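Local structure of HNH nuclease domain-containing protein (Streptomyces coelicolor, 5ZMO) at residues R75-W79 / R103-L109; V31-W35 / A56-M61. The protein recognises phosphorothioated DNA through the sulfur-binding domain described here, and as a type IV restriction endonuclease probably cleaves it with an HNH nuclease domain outside this construct. All blocks are in the same frame, centred on the assembly; numbering follows the deposited sequence.

Contact 1 of 2, residues R75-W79 / R103-L109; sequences RYPFW and RPTLESL. With nucleotides of chain C; nucleotides of chain B.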
loop_
_atom_site.group_PDB
_atom_site.type_symbol
_atom_site.label_atom_id
_atom_site.label_comp_id
_atom_site.label_asym_id
_atom_site.label_seq_id
_atom_site.Cartn_x
_atom_site.Cartn_y
_atom_site.Cartn_z
ATOM N N ARG A 75 5.786 -7.823 -0.263
ATOM C CA ARG A 75 6.965 -7.435 -0.994
ATOM C C ARG A 75 6.568 -6.992 -2.440
ATOM O O ARG A 75 7.205 -6.064 -2.974
ATOM C CB ARG A 75 8.050 -8.497 -0.984
ATOM C CG ARG A 75 7.704 -9.744 -1.706
ATOM C CD ARG A 75 8.603 -10.864 -1.255
ATOM N NE ARG A 75 8.314 -12.057 -2.016
ATOM C CZ ARG A 75 8.962 -12.467 -3.112
ATOM N NH1 ARG A 75 8.571 -13.610 -3.652
ATOM N NH2 ARG A 75 9.962 -11.802 -3.632
ATOM N N TYR A 76 5.521 -7.595 -3.020
ATOM C CA TYR A 76 5.128 -7.294 -4.427
ATOM C C TYR A 76 4.680 -5.814 -4.610
ATOM O O TYR A 76 5.314 -5.109 -5.363
ATOM C CB TYR A 76 4.103 -8.250 -4.931
ATOM C CG TYR A 76 4.696 -9.636 -5.192
ATOM C CD1 TYR A 76 5.649 -9.820 -6.181
ATOM C CD2 TYR A 76 4.272 -10.731 -4.462
ATOM C CE1 TYR A 76 6.151 -11.062 -6.439
ATOM C CE2 TYR A 76 4.852 -11.973 -4.623
ATOM C CZ TYR A 76 5.769 -12.140 -5.636
ATOM O OH TYR A 76 6.317 -13.386 -5.885
ATOM N N PRO A 77 3.704 -5.336 -3.819
ATOM C CA PRO A 77 3.251 -3.907 -3.955
ATOM C C PRO A 77 4.270 -2.924 -3.384
ATOM O O PRO A 77 4.322 -1.791 -3.830
ATOM C CB PRO A 77 1.926 -3.859 -3.176
ATOM C CG PRO A 77 2.059 -4.995 -2.198
ATOM C CD PRO A 77 2.820 -6.111 -2.930
ATOM N N PHE A 78 5.059 -3.354 -2.405
ATOM C CA PHE A 78 6.101 -2.523 -1.781
ATOM C C PHE A 78 7.053 -1.985 -2.812
ATOM O O PHE A 78 7.567 -0.883 -2.672
ATOM C CB PHE A 78 6.821 -3.310 -0.711
ATOM C CG PHE A 78 7.773 -2.521 0.103
ATOM C CD1 PHE A 78 7.318 -1.805 1.206
ATOM C CD2 PHE A 78 9.117 -2.480 -0.223
ATOM C CE1 PHE A 78 8.219 -1.103 1.995
ATOM C CE2 PHE A 78 10.004 -1.777 0.532
ATOM C CZ PHE A 78 9.546 -1.054 1.656
ATOM N N TRP A 79 7.279 -2.778 -3.846
ATOM C CA TRP A 79 8.043 -2.340 -5.024
ATOM C C TRP A 79 7.252 -1.856 -6.198
ATOM O O TRP A 79 7.552 -0.797 -6.763
ATOM C CB TRP A 79 8.894 -3.546 -5.488
ATOM C CG TRP A 79 9.900 -3.189 -6.602
ATOM C CD1 TRP A 79 9.833 -3.615 -7.906
ATOM C CD2 TRP A 79 11.126 -2.497 -6.471
ATOM N NE1 TRP A 79 10.891 -3.115 -8.608
ATOM C CE2 TRP A 79 11.734 -2.482 -7.760
ATOM C CE3 TRP A 79 11.770 -1.865 -5.425
ATOM C CZ2 TRP A 79 12.927 -1.853 -8.000
ATOM C CZ3 TRP A 79 12.986 -1.237 -5.675
ATOM C CH2 TRP A 79 13.535 -1.246 -6.947
ATOM N N ARG A 103 11.807 -7.279 -9.653
ATOM C CA ARG A 103 11.675 -7.038 -8.181
ATOM C C ARG A 103 12.979 -7.272 -7.438
ATOM O O ARG A 103 13.828 -8.047 -7.883
ATOM C CB ARG A 103 10.575 -7.972 -7.604
ATOM C CG ARG A 103 11.005 -9.464 -7.561
ATOM C CD ARG A 103 9.921 -10.501 -7.302
ATOM N NE ARG A 103 9.269 -10.856 -8.518
ATOM C CZ ARG A 103 9.389 -11.979 -9.192
ATOM N NH1 ARG A 103 10.109 -13.037 -8.793
ATOM N NH2 ARG A 103 8.704 -12.055 -10.276
ATOM N N PRO A 104 13.143 -6.650 -6.279
ATOM C CA PRO A 104 14.176 -6.990 -5.385
ATOM C C PRO A 104 13.947 -8.352 -4.725
ATOM O O PRO A 104 12.806 -8.814 -4.519
ATOM C CB PRO A 104 14.091 -5.893 -4.308
ATOM C CG PRO A 104 12.656 -5.460 -4.320
ATOM C CD PRO A 104 12.213 -5.625 -5.721
ATOM N N THR A 105 15.050 -9.004 -4.412
ATOM C CA THR A 105 14.955 -10.276 -3.663
ATOM C C THR A 105 14.465 -9.942 -2.269
ATOM O O THR A 105 14.800 -8.887 -1.710
ATOM C CB THR A 105 16.296 -10.999 -3.499
ATOM O OG1 THR A 105 17.218 -10.114 -2.844
ATOM C CG2 THR A 105 16.901 -11.412 -4.864
ATOM N N LEU A 106 13.703 -10.883 -1.693
ATOM C CA LEU A 106 13.341 -10.766 -0.287
ATOM C C LEU A 106 14.597 -10.691 0.585
ATOM O O LEU A 106 14.623 -9.970 1.592
ATOM C CB LEU A 106 12.454 -11.925 0.168
ATOM C CG LEU A 106 11.949 -11.868 1.607
ATOM C CD1 LEU A 106 11.157 -10.596 1.781
ATOM C CD2 LEU A 106 10.957 -12.973 1.900
ATOM N N GLU A 107 15.651 -11.425 0.202
ATOM C CA GLU A 107 16.887 -11.390 1.006
ATOM C C GLU A 107 17.514 -9.969 1.087
ATOM O O GLU A 107 17.963 -9.520 2.174
ATOM C CB GLU A 107 17.897 -12.371 0.453
ATOM C CG GLU A 107 19.307 -12.242 1.037
ATOM C CD GLU A 107 20.321 -12.951 0.173
ATOM O OE1 GLU A 107 21.027 -12.271 -0.616
ATOM O OE2 GLU A 107 20.376 -14.196 0.257
ATOM N N SER A 108 17.519 -9.264 -0.053
ATOM C CA SER A 108 18.080 -7.897 -0.130
ATOM C C SER A 108 17.162 -6.882 0.516
ATOM O O SER A 108 17.659 -5.920 1.092
ATOM C CB SER A 108 18.478 -7.464 -1.551
ATOM O OG SER A 108 17.396 -7.122 -2.462
ATOM N N LEU A 109 15.841 -7.086 0.446
ATOM C CA LEU A 109 14.894 -6.224 1.244
ATOM C C LEU A 109 15.158 -6.369 2.714
ATOM O O LEU A 109 15.165 -5.369 3.483
ATOM C CB LEU A 109 13.396 -6.559 0.965
ATOM C CG LEU A 109 12.678 -6.082 -0.251
ATOM C CD1 LEU A 109 11.291 -6.691 -0.300
ATOM C CD2 LEU A 109 12.594 -4.559 -0.269
ATOM P P DC C 2 14.300 -14.268 -2.895
ATOM O OP1 DC C 2 15.040 -13.958 -1.625
ATOM O OP2 DC C 2 13.344 -13.286 -3.370
ATOM O "O5'" DC C 2 15.209 -14.808 -4.114
ATOM C "C5'" DC C 2 16.285 -15.789 -3.920
ATOM C "C4'" DC C 2 16.718 -16.548 -5.167
ATOM O "O4'" DC C 2 15.954 -17.765 -5.402
ATOM C "C3'" DC C 2 16.732 -15.828 -6.510
ATOM O "O3'" DC C 2 17.774 -16.344 -7.347
ATOM C "C2'" DC C 2 15.454 -16.301 -7.181
ATOM C "C1'" DC C 2 15.287 -17.726 -6.680
ATOM N N1 DC C 2 13.880 -18.105 -6.436
ATOM C C2 DC C 2 13.281 -19.191 -7.104
ATOM O O2 DC C 2 13.911 -19.777 -8.013
ATOM N N3 DC C 2 12.017 -19.550 -6.765
ATOM C C4 DC C 2 11.382 -18.910 -5.772
ATOM N N4 DC C 2 10.140 -19.282 -5.467
ATOM C C5 DC C 2 11.970 -17.811 -5.086
ATOM C C6 DC C 2 13.209 -17.456 -5.435
ATOM P P DC B 5 -0.627 -14.343 -6.511
ATOM O OP1 DC B 5 -2.084 -14.561 -6.420
ATOM O OP2 DC B 5 0.311 -14.481 -5.397
ATOM O "O5'" DC B 5 -0.046 -15.284 -7.662
ATOM C "C5'" DC B 5 -0.741 -15.386 -8.899
ATOM C "C4'" DC B 5 -0.215 -16.577 -9.660
ATOM O "O4'" DC B 5 1.120 -16.353 -10.157
ATOM C "C3'" DC B 5 -0.153 -17.886 -8.875
ATOM O "O3'" DC B 5 -0.523 -18.917 -9.822
ATOM C "C2'" DC B 5 1.323 -17.998 -8.502
ATOM C "C1'" DC B 5 2.041 -17.347 -9.679
ATOM N N1 DC B 5 3.334 -16.673 -9.406
ATOM C C2 DC B 5 4.447 -16.914 -10.205
ATOM O O2 DC B 5 4.395 -17.814 -11.070
ATOM N N3 DC B 5 5.594 -16.234 -9.966
ATOM C C4 DC B 5 5.648 -15.348 -8.969
ATOM N N4 DC B 5 6.789 -14.687 -8.785
ATOM C C5 DC B 5 4.515 -15.056 -8.166
ATOM C C6 DC B 5 3.398 -15.746 -8.400
ATOM P P DG C 3 18.196 -15.629 -8.667
ATOM O OP1 DG C 3 19.520 -16.162 -9.063
ATOM O OP2 DG C 3 17.986 -14.161 -8.502
ATOM O "O5'" DG C 3 17.175 -16.085 -9.812
ATOM C "C5'" DG C 3 17.241 -17.412 -10.405
ATOM C "C4'" DG C 3 16.032 -17.680 -11.269
ATOM O "O4'" DG C 3 14.868 -17.818 -10.417
ATOM C "C3'" DG C 3 15.698 -16.576 -12.282
ATOM O "O3'" DG C 3 15.242 -17.179 -13.484
ATOM C "C2'" DG C 3 14.562 -15.834 -11.611
ATOM C "C1'" DG C 3 13.840 -16.985 -10.949
ATOM N N9 DG C 3 12.930 -16.618 -9.865
ATOM C C8 DG C 3 13.035 -15.587 -8.964
ATOM N N7 DG C 3 12.033 -15.529 -8.129
ATOM C C5 DG C 3 11.214 -16.580 -8.510
ATOM C C6 DG C 3 9.979 -17.019 -7.979
ATOM O O6 DG C 3 9.328 -16.540 -7.047
ATOM N N1 DG C 3 9.486 -18.112 -8.678
ATOM C C2 DG C 3 10.140 -18.756 -9.703
ATOM N N2 DG C 3 9.498 -19.777 -10.265
ATOM N N3 DG C 3 11.287 -18.353 -10.213
ATOM C C4 DG C 3 11.764 -17.268 -9.573
HETATM O O HOH W 1 10.315 -8.995 -3.686
#
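This contact belongs to the DNA-reading face of the sulfur-binding domain, where helix 70-83 packs against strand 103-104 and the N-terminal turn of helix 106-112. No direct hydrogen bond joins the segments; van der Waals packing, which buries 426 Å², and one water hold them together. One face of the Trp-79 indole packs against the strand: Pro-104 CD sits 3.5 Å from the centroid of the five-membered ring, 18° off its normal, and Arg-103 CA sits 4.2 Å from it at 27°, two CH-pi contacts. Deeper in, Phe-78 CE2 meets Leu-109 CD2 at 3.9 Å, and the aliphatic part of Arg-75 covers Leu-106 and Leu-109 (Arg-75 CB to Leu-109 CD1, 3.8 Å). The guanidinium of Arg-75 forms a salt bridge with Asp-72.

Toward the DNA, Tyr-76 OH accepts a hydrogen bond from N4 of DC5 of chain B (3.2 Å), while Arg-103 NH2 donates to O6 of a phosphorothioated guanosine in the DNA, so both segments read base edges. Thr-105 is the N-cap of helix 106-112, its OG1 accepting from Ser-108 N at 2.9 Å. The next two amides hold one phosphate of chain C, Leu-106 N to OP2 of DC2 at 3.0 Å and Glu-107 N to OP1 of DC2 at 3.2 Å. Between the two segments, a water accepts from Arg-75 NH2 (2.8 Å) and donates to Pro-104 O (2.6 Å).

Contact 2 of 2, residues V31-W35 / A56-M61; sequences VLLLW and AVAPLM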
loop_
_atom_site.group_PDB
_atom_site.type_symbol
_atom_site.label_atom_id
_atom_site.label_comp_id
_atom_site.label_asym_id
_atom_site.label_seq_id
_atom_site.Cartn_x
_atom_site.Cartn_y
_atom_site.Cartn_z
ATOM N N VAL A 31 -4.458 -3.167 -0.759
ATOM C CA VAL A 31 -4.211 -3.297 0.715
ATOM C C VAL A 31 -3.063 -2.346 1.161
ATOM O O VAL A 31 -3.191 -1.631 2.134
ATOM C CB VAL A 31 -3.934 -4.741 1.111
ATOM C CG1 VAL A 31 -3.293 -4.873 2.505
ATOM C CG2 VAL A 31 -5.200 -5.554 1.015
ATOM N N LEU A 32 -1.942 -2.341 0.477
ATOM C CA LEU A 32 -0.866 -1.443 0.851
ATOM C C LEU A 32 -1.236 0.012 0.755
ATOM O O LEU A 32 -0.907 0.831 1.718
ATOM C CB LEU A 32 0.404 -1.781 0.074
ATOM C CG LEU A 32 1.643 -1.031 0.537
ATOM C CD1 LEU A 32 1.948 -1.228 1.976
ATOM C CD2 LEU A 32 2.826 -1.468 -0.320
ATOM N N LEU A 33 -1.956 0.392 -0.327
ATOM C CA LEU A 33 -2.438 1.787 -0.426
ATOM C C LEU A 33 -3.378 2.155 0.712
ATOM O O LEU A 33 -3.250 3.243 1.287
ATOM C CB LEU A 33 -3.156 2.103 -1.748
ATOM C CG LEU A 33 -2.168 2.134 -2.904
ATOM C CD1 LEU A 33 -2.920 2.010 -4.225
ATOM C CD2 LEU A 33 -1.336 3.351 -2.889
ATOM N N LEU A 34 -4.383 1.322 0.972
ATOM C CA LEU A 34 -5.289 1.636 2.138
ATOM C C LEU A 34 -4.563 1.789 3.473
ATOM O O LEU A 34 -4.860 2.707 4.284
ATOM C CB LEU A 34 -6.383 0.578 2.233
ATOM C CG LEU A 34 -7.575 0.667 1.295
ATOM C CD1 LEU A 34 -8.432 -0.583 1.438
ATOM C CD2 LEU A 34 -8.407 1.869 1.654
ATOM N N TRP A 35 -3.573 0.945 3.696
ATOM C CA TRP A 35 -2.784 0.977 4.916
ATOM C C TRP A 35 -2.032 2.284 4.942
ATOM O O TRP A 35 -2.025 2.993 5.973
ATOM C CB TRP A 35 -1.853 -0.207 5.015
ATOM C CG TRP A 35 -0.976 -0.157 6.194
ATOM C CD1 TRP A 35 -1.291 -0.502 7.497
ATOM C CD2 TRP A 35 0.389 0.293 6.226
ATOM N NE1 TRP A 35 -0.222 -0.300 8.306
ATOM C CE2 TRP A 35 0.818 0.200 7.578
ATOM C CE3 TRP A 35 1.276 0.795 5.259
ATOM C CZ2 TRP A 35 2.098 0.545 7.967
ATOM C CZ3 TRP A 35 2.572 1.136 5.661
ATOM C CH2 TRP A 35 2.945 1.028 6.996
ATOM N N ALA A 56 3.426 -4.775 9.891
ATOM C CA ALA A 56 2.138 -4.203 9.959
ATOM C C ALA A 56 1.168 -4.757 8.925
ATOM O O ALA A 56 -0.026 -4.987 9.199
ATOM C CB ALA A 56 2.232 -2.689 9.805
ATOM N N VAL A 57 1.668 -4.964 7.712
ATOM C CA VAL A 57 0.780 -5.185 6.602
ATOM C C VAL A 57 0.561 -6.663 6.303
ATOM O O VAL A 57 -0.513 -7.058 5.829
ATOM C CB VAL A 57 1.217 -4.402 5.336
ATOM C CG1 VAL A 57 0.239 -4.663 4.181
ATOM C CG2 VAL A 57 1.228 -2.934 5.614
ATOM N N ALA A 58 1.531 -7.488 6.631
ATOM C CA ALA A 58 1.418 -8.937 6.347
ATOM C C ALA A 58 0.121 -9.570 6.890
ATOM O O ALA A 58 -0.555 -10.355 6.182
ATOM C CB ALA A 58 2.668 -9.721 6.835
ATOM N N PRO A 59 -0.205 -9.321 8.169
ATOM C CA PRO A 59 -1.442 -9.927 8.650
ATOM C C PRO A 59 -2.714 -9.361 8.031
ATOM O O PRO A 59 -3.689 -10.096 7.932
ATOM C CB PRO A 59 -1.504 -9.529 10.163
ATOM C CG PRO A 59 -0.309 -8.745 10.455
ATOM C CD PRO A 59 0.544 -8.588 9.230
ATOM N N LEU A 60 -2.696 -8.103 7.595
ATOM C CA LEU A 60 -3.824 -7.548 6.795
ATOM C C LEU A 60 -3.956 -8.161 5.403
ATOM O O LEU A 60 -5.073 -8.364 4.886
ATOM C CB LEU A 60 -3.753 -6.036 6.668
ATOM C CG LEU A 60 -3.541 -5.245 7.926
ATOM C CD1 LEU A 60 -3.244 -3.769 7.629
ATOM C CD2 LEU A 60 -4.796 -5.363 8.841
ATOM N N MET A 61 -2.815 -8.406 4.791
ATOM C CA MET A 61 -2.711 -9.121 3.496
ATOM C C MET A 61 -3.363 -10.511 3.617
ATOM O O MET A 61 -4.142 -10.960 2.727
ATOM C CB MET A 61 -1.230 -9.263 3.129
ATOM C CG MET A 61 -0.779 -9.153 1.700
ATOM S SD MET A 61 -1.496 -7.834 0.763
ATOM C CE MET A 61 -0.373 -6.453 0.873
#
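Helix-helix packing in the hydrophobic core is what joins these segments, the first on helix 28-41 and the second on helix 50-63. Their local axes approach to 10.4 Å with 128° between the N-to-C directions, so the two segments cross obliquely and run in broadly opposing senses. The interface is apolar, has no hydrogen bond across it and buries 325 Å².

Val-57 is central to it. Its CG2 lies 3.6 Å from the centroid of the Trp-35 five-membered ring and 18° off the normal, a CH-pi contact over the ring face, and is 4.1 Å from Leu-32 CD1; its CG1 meets Val-31 CG1 at 3.9 Å. Around the same indole, Ala-56 CB approaches Trp-35 CZ2 at 3.7 Å and Leu-60 CD1 approaches Trp-35 CD1 at 3.8 Å. Met-61 has its CA-to-CB bond sideways to helix 28-41, yet its bent side chain brings CE to 3.7 Å from Val-31 CG1.

Other helices adjoin the region: Leu-32 touches Pro-77 and Leu-81 of helix 70-83, and Leu-34 touches Ala-137 and Leu-140 of helix 130-144. Side chains at i, i+3 or i+4, Val-31 with Trp-35 and Val-57 with Leu-60 and Met-61, pack together in the mainly helical core of this sulfur-binding domain.

In the fold
Contact 2 lies near the middle of the domain, about 6 Å from the chain centre to its own centre, whereas contact 1 lies about 13 Å out, at the DNA. The two centres are about 15 Å apart, yet the contacts touch: Leu-32 CD2 is 3.6 Å from Phe-78 N and 3.7 Å from Pro-77 C, and Met-61 CE is 4.2 Å from Pro-77 CG. Helix 70-83 is thus shared: Pro-77 and Phe-78 meet Leu-32 of contact 2, while Tyr-76 hydrogen-bonds a DNA base. Contact 1 supplies direct bonds to both DNA strands; the nearest atom of contact 2 remains about 9 Å from the nucleic acid. In sequence both segments of contact 2 precede those of contact 1.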